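Local atomic coordinates of nucleoporin NUP159 (Saccharomyces cerevisiae, PDB entry 1XIP), a protein that is a structural component of the nuclear pore complex and uses its N-terminal beta-propeller to tether the helicase Dbp5 to the pore for mRNA export. Residues A162-S167 with L178-S183; F184-W189 with K196-S201; D265-F270 with S300-V305; I273-Y278 with N336-A341. All blocks are in the same frame, centred on the assembly; numbering follows the deposited sequence.

Interaction 1: A162-S167 with L178-S183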
# COMPACT_ATOMS: atom_id res chain seq x y z
N ALA A 162 -10.39 7.72 16.01
CA ALA A 162 -9.35 8.62 16.49
C ALA A 162 -9.37 9.94 15.76
O ALA A 162 -10.15 10.12 14.82
CB ALA A 162 -7.99 7.96 16.39
N GLN A 163 -8.51 10.86 16.20
CA GLN A 163 -8.38 12.17 15.59
C GLN A 163 -6.93 12.55 15.40
O GLN A 163 -6.03 11.96 16.03
CB GLN A 163 -9.04 13.23 16.45
CG GLN A 163 -10.45 13.55 16.07
CD GLN A 163 -11.35 13.59 17.27
OE1 GLN A 163 -12.13 12.66 17.50
NE2 GLN A 163 -11.24 14.65 18.07
N ASN A 164 -6.70 13.54 14.53
CA ASN A 164 -5.37 14.09 14.28
C ASN A 164 -4.38 13.09 13.69
O ASN A 164 -3.17 13.24 13.84
CB ASN A 164 -4.79 14.70 15.56
CG ASN A 164 -5.55 15.91 16.03
OD1 ASN A 164 -5.86 16.80 15.23
ND2 ASN A 164 -5.85 15.97 17.32
N VAL A 165 -4.93 12.08 13.02
CA VAL A 165 -4.17 11.00 12.42
C VAL A 165 -3.71 11.46 11.04
O VAL A 165 -4.47 12.12 10.33
CB VAL A 165 -5.09 9.74 12.25
CG1 VAL A 165 -4.30 8.50 11.73
CG2 VAL A 165 -5.83 9.42 13.53
N THR A 166 -2.48 11.11 10.65
CA THR A 166 -2.00 11.41 9.30
C THR A 166 -1.73 10.14 8.50
O THR A 166 -1.73 10.16 7.28
CB THR A 166 -0.76 12.33 9.29
OG1 THR A 166 0.28 11.75 10.07
CG2 THR A 166 -1.06 13.64 10.02
N SER A 167 -1.49 9.05 9.22
CA SER A 167 -1.37 7.73 8.63
C SER A 167 -1.83 6.67 9.62
O SER A 167 -1.63 6.79 10.81
CB SER A 167 0.08 7.45 8.21
OG SER A 167 0.13 6.32 7.34
N LEU A 178 -0.33 7.18 13.26
CA LEU A 178 0.67 8.24 13.28
C LEU A 178 -0.04 9.58 13.39
O LEU A 178 -0.89 9.91 12.56
CB LEU A 178 1.50 8.24 11.99
CG LEU A 178 3.00 8.59 12.04
CD1 LEU A 178 3.55 8.88 10.65
CD2 LEU A 178 3.33 9.74 13.00
N LEU A 179 0.32 10.35 14.42
CA LEU A 179 -0.35 11.62 14.69
C LEU A 179 0.40 12.85 14.14
O LEU A 179 1.58 12.76 13.83
CB LEU A 179 -0.61 11.77 16.19
CG LEU A 179 -1.54 10.72 16.79
CD1 LEU A 179 -1.71 10.89 18.30
CD2 LEU A 179 -2.89 10.80 16.10
N LYS A 180 -0.32 13.97 14.03
CA LYS A 180 0.24 15.28 13.61
C LYS A 180 1.44 15.76 14.43
O LYS A 180 2.37 16.35 13.88
CB LYS A 180 -0.83 16.36 13.65
CG LYS A 180 -1.92 16.21 12.63
CD LYS A 180 -2.85 17.38 12.68
CE LYS A 180 -3.18 17.87 11.29
NZ LYS A 180 -3.90 19.18 11.36
N ASP A 181 1.41 15.53 15.74
CA ASP A 181 2.54 15.85 16.61
C ASP A 181 3.70 14.86 16.44
O ASP A 181 4.74 14.96 17.12
CB ASP A 181 2.08 15.93 18.07
CG ASP A 181 1.73 14.57 18.66
OD1 ASP A 181 1.38 14.54 19.85
OD2 ASP A 181 1.78 13.49 18.01
N ARG A 182 3.52 13.89 15.53
CA ARG A 182 4.55 12.93 15.15
C ARG A 182 4.72 11.84 16.20
O ARG A 182 5.73 11.16 16.24
CB ARG A 182 5.89 13.62 14.86
CG ARG A 182 5.86 14.62 13.70
CD ARG A 182 7.24 14.90 13.09
NE ARG A 182 8.13 15.61 14.02
CZ ARG A 182 9.37 15.97 13.74
NH1 ARG A 182 9.90 15.69 12.56
NH2 ARG A 182 10.09 16.63 14.64
N SER A 183 3.71 11.68 17.03
CA SER A 183 3.70 10.57 17.98
C SER A 183 2.92 9.37 17.43
O SER A 183 2.17 9.48 16.46
CB SER A 183 3.18 11.02 19.35
OG SER A 183 1.77 11.04 19.38
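L178 O is the polar hub between A162-S167 and L178-S183. T166 N donates to L178 O at 2.8 Å in a nearly straight bond. T166 OG1 adds a weak bond to L178 O at 3.3 Å. T166 chi1 of 56° sets OG1 between its backbone N and carbonyl carbon, within reach of L178 O. S167 N is a third donor to L178 O, also weak, at 3.5 Å. L178 N in turn bonds S167 O, and K180 N bonds N164 O at 2.9 Å.

T166 and S167 both face L178, which makes a classic beta bulge. The chain turns a corner here, from strand 158-165 into strand 167-170. These strands belong to successive four-stranded blades of the propeller. The bulge therefore sits at the blade-to-blade crossing.

Among the packing contacts, L179 CD2 reaches back to V165 CG2 at 4.1 Å. The same methyl rests on a carbonyl oxygen, with L179 CD2 3.3 Å from N164 O. T166 CG2 rests on K180 CG at 3.8 Å. The K180 chain crosses N164 at about a right angle. S167 CB and L178 CB sit on one face of the sheet, where L178 also packs on P216 and V219 of strand 215-221. S167 OG bonds V219 N.

A type I turn runs from L179 to R182. D181 OD2 takes S183 N and S183 OG just after the turn; the bond from S183 N closes an Asx turn.

Interaction 2: F184-W189 with K196-S201; sequences FQSFAW and KQFEFS
F184 N donates to F200 O at 2.8 Å in an almost straight bond (177°), and F200 N returns one to F184 O. These bonds zip up an antiparallel beta hairpin, strands 184-190 and 193-200, in one propeller blade. S186 N bonds F198 O. S186 O takes Q197 N at 2.8 Å and, weakly, F198 N. Q197 and F198 thus both face S186, a classic beta bulge.

Q185 and E199 lie side by side on the face opposite F184, S186, F198 and F200. Q185 NE2 comes within 2.7 Å of E199 OE2, but the angle is poor for a hydrogen bond. E199 OE2 forms a salt bridge with K196 NZ at 3.0 Å, met from above the carboxylate plane. An alanine in place of Q185 would probably leave one flank of this ion pair uncovered and E199 CG without its neighbour Q185 CG.

F187 CE1 packs on K196 CG at 3.5 Å. S186 CB lies over one face of the F198 ring, and H253 stacks on F198. F200 CG stands between its backbone N and carbonyl carbon (chi1 57°). The F184 and F200 rings are near parallel but barely overlap. F184 CB sits over the F200 ring instead, 3.7 Å from its centroid and offset toward the rim.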
# COMPACT_ATOMS: atom_id res chain seq x y z
N PHE A 184 3.13 8.22 18.08
CA PHE A 184 2.57 6.95 17.64
C PHE A 184 1.63 6.33 18.67
O PHE A 184 1.80 6.50 19.89
CB PHE A 184 3.69 5.98 17.37
CG PHE A 184 4.55 6.36 16.21
CD1 PHE A 184 4.36 5.75 14.98
CD2 PHE A 184 5.56 7.30 16.36
CE1 PHE A 184 5.16 6.10 13.89
CE2 PHE A 184 6.36 7.65 15.29
CZ PHE A 184 6.16 7.05 14.05
N GLN A 185 0.65 5.59 18.18
CA GLN A 185 -0.26 4.87 19.04
C GLN A 185 -0.61 3.54 18.43
O GLN A 185 -0.75 3.41 17.22
CB GLN A 185 -1.52 5.68 19.27
CG GLN A 185 -1.41 6.67 20.41
CD GLN A 185 -2.68 7.43 20.61
OE1 GLN A 185 -3.76 6.94 20.28
NE2 GLN A 185 -2.57 8.65 21.12
N SER A 186 -0.76 2.55 19.28
CA SER A 186 -1.03 1.20 18.85
C SER A 186 -2.15 0.63 19.68
O SER A 186 -2.21 0.85 20.88
CB SER A 186 0.23 0.35 19.01
OG SER A 186 0.01 -0.96 18.55
N PHE A 187 -3.06 -0.09 19.04
CA PHE A 187 -4.21 -0.65 19.74
C PHE A 187 -4.36 -2.12 19.41
O PHE A 187 -4.08 -2.54 18.29
CB PHE A 187 -5.50 0.04 19.33
CG PHE A 187 -5.47 1.54 19.45
CD1 PHE A 187 -6.15 2.17 20.49
CD2 PHE A 187 -4.83 2.33 18.50
CE1 PHE A 187 -6.16 3.55 20.61
CE2 PHE A 187 -4.82 3.70 18.61
CZ PHE A 187 -5.49 4.32 19.66
N ALA A 188 -4.83 -2.89 20.37
CA ALA A 188 -5.36 -4.20 20.06
C ALA A 188 -6.68 -3.98 19.32
O ALA A 188 -7.49 -3.13 19.70
CB ALA A 188 -5.58 -4.99 21.31
N TRP A 189 -6.87 -4.74 18.23
CA TRP A 189 -8.03 -4.58 17.36
C TRP A 189 -8.84 -5.89 17.20
O TRP A 189 -8.29 -6.95 16.85
CB TRP A 189 -7.57 -4.06 15.99
CG TRP A 189 -8.68 -3.98 15.00
CD1 TRP A 189 -9.09 -4.97 14.14
CD2 TRP A 189 -9.55 -2.87 14.77
NE1 TRP A 189 -10.16 -4.53 13.40
CE2 TRP A 189 -10.47 -3.25 13.76
CE3 TRP A 189 -9.66 -1.59 15.33
CZ2 TRP A 189 -11.47 -2.39 13.29
CZ3 TRP A 189 -10.65 -0.74 14.86
CH2 TRP A 189 -11.54 -1.14 13.85
N LYS A 196 -6.11 0.45 23.75
CA LYS A 196 -4.73 0.96 23.71
C LYS A 196 -3.74 -0.10 24.17
O LYS A 196 -3.90 -0.69 25.23
CB LYS A 196 -4.62 2.21 24.59
CG LYS A 196 -4.64 3.52 23.81
CD LYS A 196 -3.38 4.35 24.04
CE LYS A 196 -3.71 5.64 24.77
NZ LYS A 196 -4.21 6.70 23.84
N GLN A 197 -2.73 -0.35 23.36
CA GLN A 197 -1.70 -1.34 23.68
C GLN A 197 -0.53 -0.56 24.26
O GLN A 197 -0.15 -0.76 25.41
CB GLN A 197 -1.26 -2.10 22.42
CG GLN A 197 -1.33 -3.64 22.48
CD GLN A 197 -1.02 -4.32 21.12
OE1 GLN A 197 -1.76 -5.20 20.67
NE2 GLN A 197 0.06 -3.90 20.47
N PHE A 198 0.03 0.34 23.44
CA PHE A 198 1.09 1.26 23.87
C PHE A 198 1.05 2.60 23.14
O PHE A 198 0.18 2.84 22.31
CB PHE A 198 2.49 0.61 23.78
CG PHE A 198 2.73 -0.15 22.51
CD1 PHE A 198 2.49 -1.52 22.45
CD2 PHE A 198 3.24 0.49 21.39
CE1 PHE A 198 2.73 -2.25 21.28
CE2 PHE A 198 3.49 -0.22 20.21
CZ PHE A 198 3.23 -1.59 20.16
N GLU A 199 2.01 3.47 23.46
CA GLU A 199 2.01 4.86 23.03
C GLU A 199 3.42 5.38 23.14
O GLU A 199 4.14 5.04 24.08
CB GLU A 199 1.11 5.66 23.97
CG GLU A 199 0.69 7.03 23.46
CD GLU A 199 -0.51 7.56 24.21
OE1 GLU A 199 -0.49 7.63 25.47
OE2 GLU A 199 -1.50 7.92 23.54
N PHE A 200 3.85 6.20 22.18
CA PHE A 200 5.16 6.84 22.28
C PHE A 200 5.37 8.08 21.41
O PHE A 200 4.65 8.29 20.44
CB PHE A 200 6.30 5.83 22.08
CG PHE A 200 6.25 5.09 20.78
CD1 PHE A 200 7.02 5.50 19.71
CD2 PHE A 200 5.44 3.96 20.64
CE1 PHE A 200 6.98 4.81 18.50
CE2 PHE A 200 5.39 3.27 19.44
CZ PHE A 200 6.17 3.69 18.36
N SER A 201 6.34 8.90 21.80
CA SER A 201 6.72 10.10 21.08
C SER A 201 8.02 9.86 20.32
O SER A 201 8.62 8.80 20.42
CB SER A 201 6.89 11.27 22.05
OG SER A 201 5.97 12.30 21.75

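Interaction 3: D265-F270 with S300-V305; sequences DITPPF and SCSSEV
P268 and S302 meet in a loop-to-loop contact. Segment D265-F270 follows strand 257-263, and S300-V305 follows strand 292-299. P268, P269 and F270 belong to a PXFG repeat. Such repeats are generally flexible, but this one is ordered in the propeller.

P268 O is the shared acceptor. S302 OG gives it a weak bond at 3.0 Å. Water 1 donates to P268 O as well, at 3.2 Å, and accepts from S303 N, so it ties the two loops together. F270 N reaches the same P268 O across P269, which is the centre of an inverse gamma turn. S302 OG is anti to its own backbone N (chi1 160°), turned toward P268. It also accepts from E304 N at 3.0 Å in a nearly straight bond (168°), which makes an ST turn. An alanine in place of S302 would probably leave E304 N without this acceptor, undo the ST turn and deprive P268 O of its weak donor from the other loop.

Around this centre the contacts are weaker. P269 CA makes a CA-H...O contact to C301 O at 3.1 Å, and P269 CB lies 4.2 Å from C301 CB. The E304 carboxylate touches the P268 ring, with E304 OE2 3.5 Å from P268 CG. The two side chains cross at about a right angle.

P269 and C301 both rest on Q246 of strand 246-254, and T267 packs on M248 of the same strand. T267 N bonds S306 OG at the start of strand 306-308.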
# COMPACT_ATOMS: atom_id res chain seq x y z
N ASP A 265 17.66 2.43 2.72
CA ASP A 265 17.52 1.34 1.73
C ASP A 265 16.11 0.81 1.53
O ASP A 265 15.91 -0.16 0.80
CB ASP A 265 18.47 0.16 2.03
CG ASP A 265 19.94 0.54 1.94
OD1 ASP A 265 20.30 1.41 1.10
OD2 ASP A 265 20.80 -0.01 2.66
N ILE A 266 15.13 1.42 2.18
CA ILE A 266 13.75 1.09 1.89
C ILE A 266 13.18 2.19 1.03
O ILE A 266 13.07 3.34 1.47
CB ILE A 266 12.92 0.93 3.17
CG1 ILE A 266 13.30 -0.36 3.90
CG2 ILE A 266 11.45 0.89 2.82
CD1 ILE A 266 12.62 -0.53 5.23
N THR A 267 12.84 1.84 -0.21
CA THR A 267 12.01 2.70 -1.05
C THR A 267 12.52 4.14 -1.18
O THR A 267 11.78 5.06 -0.86
CB THR A 267 10.58 2.80 -0.50
OG1 THR A 267 10.06 1.48 -0.26
CG2 THR A 267 9.67 3.45 -1.51
N PRO A 268 13.76 4.36 -1.61
CA PRO A 268 14.24 5.73 -1.78
C PRO A 268 13.33 6.58 -2.71
O PRO A 268 12.99 6.16 -3.82
CB PRO A 268 15.63 5.53 -2.40
CG PRO A 268 15.76 4.07 -2.75
CD PRO A 268 14.81 3.35 -1.92
N PRO A 269 12.96 7.78 -2.25
CA PRO A 269 11.94 8.58 -2.92
C PRO A 269 12.46 9.44 -4.06
O PRO A 269 12.52 10.66 -3.91
CB PRO A 269 11.44 9.48 -1.79
CG PRO A 269 12.61 9.67 -0.94
CD PRO A 269 13.49 8.47 -1.07
N PHE A 270 12.78 8.82 -5.20
CA PHE A 270 13.24 9.55 -6.38
C PHE A 270 12.10 9.87 -7.35
O PHE A 270 12.33 10.30 -8.48
CB PHE A 270 14.34 8.75 -7.10
CG PHE A 270 15.64 8.72 -6.34
CD1 PHE A 270 16.56 9.75 -6.48
CD2 PHE A 270 15.91 7.69 -5.45
CE1 PHE A 270 17.77 9.74 -5.74
CE2 PHE A 270 17.11 7.67 -4.71
CZ PHE A 270 18.04 8.70 -4.86
N SER A 300 4.50 5.05 -3.22
CA SER A 300 3.94 5.99 -4.21
C SER A 300 5.00 6.99 -4.69
O SER A 300 4.87 7.60 -5.76
CB SER A 300 2.70 6.71 -3.64
OG SER A 300 3.01 7.60 -2.55
N CYS A 301 6.08 7.12 -3.92
CA CYS A 301 7.12 8.11 -4.24
C CYS A 301 8.41 7.50 -4.72
O CYS A 301 9.43 8.16 -4.66
CB CYS A 301 7.43 8.97 -3.03
SG CYS A 301 6.05 10.01 -2.71
N SER A 302 8.37 6.26 -5.19
CA SER A 302 9.61 5.57 -5.52
C SER A 302 9.38 4.50 -6.58
O SER A 302 8.27 4.01 -6.75
CB SER A 302 10.19 4.96 -4.24
OG SER A 302 11.11 3.91 -4.47
N SER A 303 10.44 4.14 -7.29
CA SER A 303 10.36 3.10 -8.32
C SER A 303 10.98 1.81 -7.84
O SER A 303 11.08 0.84 -8.60
CB SER A 303 11.07 3.55 -9.58
OG SER A 303 11.02 4.95 -9.67
N GLU A 304 11.40 1.78 -6.58
CA GLU A 304 12.09 0.61 -6.07
C GLU A 304 11.21 -0.22 -5.18
O GLU A 304 10.29 0.28 -4.53
CB GLU A 304 13.39 1.00 -5.39
CG GLU A 304 14.54 1.22 -6.38
CD GLU A 304 15.76 1.82 -5.71
OE1 GLU A 304 16.35 1.16 -4.81
OE2 GLU A 304 16.14 2.97 -6.07
N VAL A 305 11.48 -1.52 -5.17
CA VAL A 305 10.75 -2.45 -4.34
C VAL A 305 11.72 -3.08 -3.33
O VAL A 305 12.73 -3.66 -3.71
CB VAL A 305 10.05 -3.53 -5.21
CG1 VAL A 305 9.31 -4.53 -4.36
CG2 VAL A 305 9.10 -2.87 -6.22
O HOH W 1 12.54 5.67 -6.90

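Interaction 4: I273-Y278 with N336-A341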
# COMPACT_ATOMS: atom_id res chain seq x y z
N ILE A 273 6.42 12.20 -10.10
CA ILE A 273 5.00 12.51 -10.24
C ILE A 273 4.47 12.93 -8.87
O ILE A 273 4.90 12.40 -7.85
CB ILE A 273 4.18 11.28 -10.77
CG1 ILE A 273 4.85 10.59 -11.99
CG2 ILE A 273 2.72 11.65 -11.07
CD1 ILE A 273 5.42 11.51 -13.06
N VAL A 274 3.56 13.90 -8.85
CA VAL A 274 2.88 14.31 -7.63
C VAL A 274 2.03 13.18 -7.12
O VAL A 274 1.09 12.75 -7.77
CB VAL A 274 1.98 15.55 -7.82
CG1 VAL A 274 1.22 15.88 -6.52
CG2 VAL A 274 2.80 16.73 -8.28
N ARG A 275 2.37 12.72 -5.93
CA ARG A 275 1.69 11.61 -5.29
C ARG A 275 1.50 11.90 -3.84
O ARG A 275 2.35 12.52 -3.21
CB ARG A 275 2.49 10.33 -5.47
CG ARG A 275 2.47 9.84 -6.87
CD ARG A 275 1.12 9.36 -7.31
NE ARG A 275 1.17 7.91 -7.46
CZ ARG A 275 0.61 7.05 -6.64
NH1 ARG A 275 -0.10 7.44 -5.60
NH2 ARG A 275 0.73 5.78 -6.89
N PHE A 276 0.36 11.47 -3.33
CA PHE A 276 0.13 11.40 -1.90
C PHE A 276 0.98 10.25 -1.35
O PHE A 276 0.97 9.16 -1.91
CB PHE A 276 -1.35 11.16 -1.63
CG PHE A 276 -1.72 11.23 -0.19
CD1 PHE A 276 -2.01 12.46 0.40
CD2 PHE A 276 -1.76 10.09 0.59
CE1 PHE A 276 -2.36 12.53 1.76
CE2 PHE A 276 -2.10 10.14 1.94
CZ PHE A 276 -2.40 11.37 2.54
N PRO A 277 1.73 10.52 -0.28
CA PRO A 277 2.56 9.51 0.39
C PRO A 277 1.82 8.29 0.90
O PRO A 277 0.92 8.42 1.71
CB PRO A 277 3.12 10.27 1.58
CG PRO A 277 3.25 11.64 1.04
CD PRO A 277 1.91 11.85 0.31
N TYR A 278 2.22 7.11 0.42
CA TYR A 278 1.63 5.86 0.88
C TYR A 278 2.60 4.71 0.66
O TYR A 278 3.28 4.64 -0.37
CB TYR A 278 0.27 5.60 0.20
CG TYR A 278 -0.32 4.26 0.59
CD1 TYR A 278 -0.85 4.05 1.86
CD2 TYR A 278 -0.33 3.19 -0.32
CE1 TYR A 278 -1.37 2.82 2.23
CE2 TYR A 278 -0.82 1.96 0.03
CZ TYR A 278 -1.34 1.76 1.31
OH TYR A 278 -1.84 0.53 1.66
N ASN A 336 5.57 4.93 -10.62
CA ASN A 336 5.35 4.40 -9.27
C ASN A 336 4.07 3.54 -9.22
O ASN A 336 3.25 3.60 -10.15
CB ASN A 336 5.26 5.54 -8.26
CG ASN A 336 5.67 6.83 -8.84
OD1 ASN A 336 6.80 7.27 -8.61
ND2 ASN A 336 4.78 7.45 -9.66
N PRO A 337 3.91 2.73 -8.17
CA PRO A 337 2.76 1.83 -8.09
C PRO A 337 1.50 2.56 -7.66
O PRO A 337 1.57 3.50 -6.88
CB PRO A 337 3.18 0.81 -7.01
CG PRO A 337 4.17 1.53 -6.16
CD PRO A 337 4.82 2.56 -7.03
N ILE A 338 0.35 2.12 -8.16
CA ILE A 338 -0.92 2.63 -7.68
C ILE A 338 -1.73 1.48 -7.06
O ILE A 338 -2.80 1.71 -6.47
CB ILE A 338 -1.71 3.32 -8.82
CG1 ILE A 338 -2.19 2.29 -9.85
CG2 ILE A 338 -0.87 4.41 -9.49
CD1 ILE A 338 -3.10 2.86 -10.89
N GLY A 339 -1.21 0.25 -7.20
CA GLY A 339 -1.75 -0.92 -6.53
C GLY A 339 -0.75 -2.08 -6.56
O GLY A 339 0.13 -2.14 -7.46
N VAL A 340 -0.88 -2.99 -5.58
CA VAL A 340 0.02 -4.15 -5.42
C VAL A 340 -0.81 -5.31 -4.92
O VAL A 340 -1.69 -5.13 -4.12
CB VAL A 340 1.17 -3.84 -4.40
CG1 VAL A 340 2.13 -4.98 -4.29
CG2 VAL A 340 1.93 -2.59 -4.77
N ALA A 341 -0.56 -6.52 -5.39
CA ALA A 341 -1.37 -7.65 -4.93
C ALA A 341 -0.63 -8.98 -5.11
O ALA A 341 0.37 -9.03 -5.84
CB ALA A 341 -2.72 -7.68 -5.62
O HOH W 2 6.06 9.81 -7.48
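I273 O is met by two groups, the hydroxyl of Y244 and water 2. Water 2 lies 2.9 Å from I273 O and also 2.9 Å from N336 OD1, so it can donate across the contact. Its two protons cannot serve every nearby acceptor, so the two bonds may not both be made at once. Y244 OH is also bonded to R275 N, so it helps to hold the backbone here.

N336 has its own anchor, because its N bonds N371 OD1. Its amide ND2 packs on I273 CG1 at 3.9 Å.

R275 reaches the other segment by bending at chi2 and chi3. The chi2 of -68° turns CD back from an extended course. P337 O lies at the edge of the guanidinium, near its plane. The gap of 2.4 Å between R275 NH2 and P337 O is too short and poorly angled to be trusted as a bond. R275 NH2 also touches I338 CG2 at 3.3 Å, and the two side chains cross at about a right angle. The R275 side chain also packs on S300 and Y280.

All the touching residues are buried. I338 and G339 both face L369, a classic beta bulge in strand 337-343. This strand belongs to the blade that pairs strand 18-26 with C-terminal strands, the ring closure typical of beta-propellers.

In the fold
All four contacts lie in the one beta-propeller domain. Interactions 1 and 2 come first along the chain, in series, with centres 12 Å apart. Both reach the sheet of strands 167-170, 174-179, 184-190 and 193-200, where L178 packs on F184. Interaction 1 also joins it to strand 158-165 of the preceding blade. Interactions 3 and 4 come later and their segments alternate along the chain. Their centres are 10 Å apart, and S300 OG probably bonds F276 O. These two join loops to each other and to the ring-closing blade. Interactions 2 and 3 do not touch, with nearest atoms about 13 Å apart. The four contacts join strands within a blade, neighbouring blades, and loops of the Dbp5-binding domain.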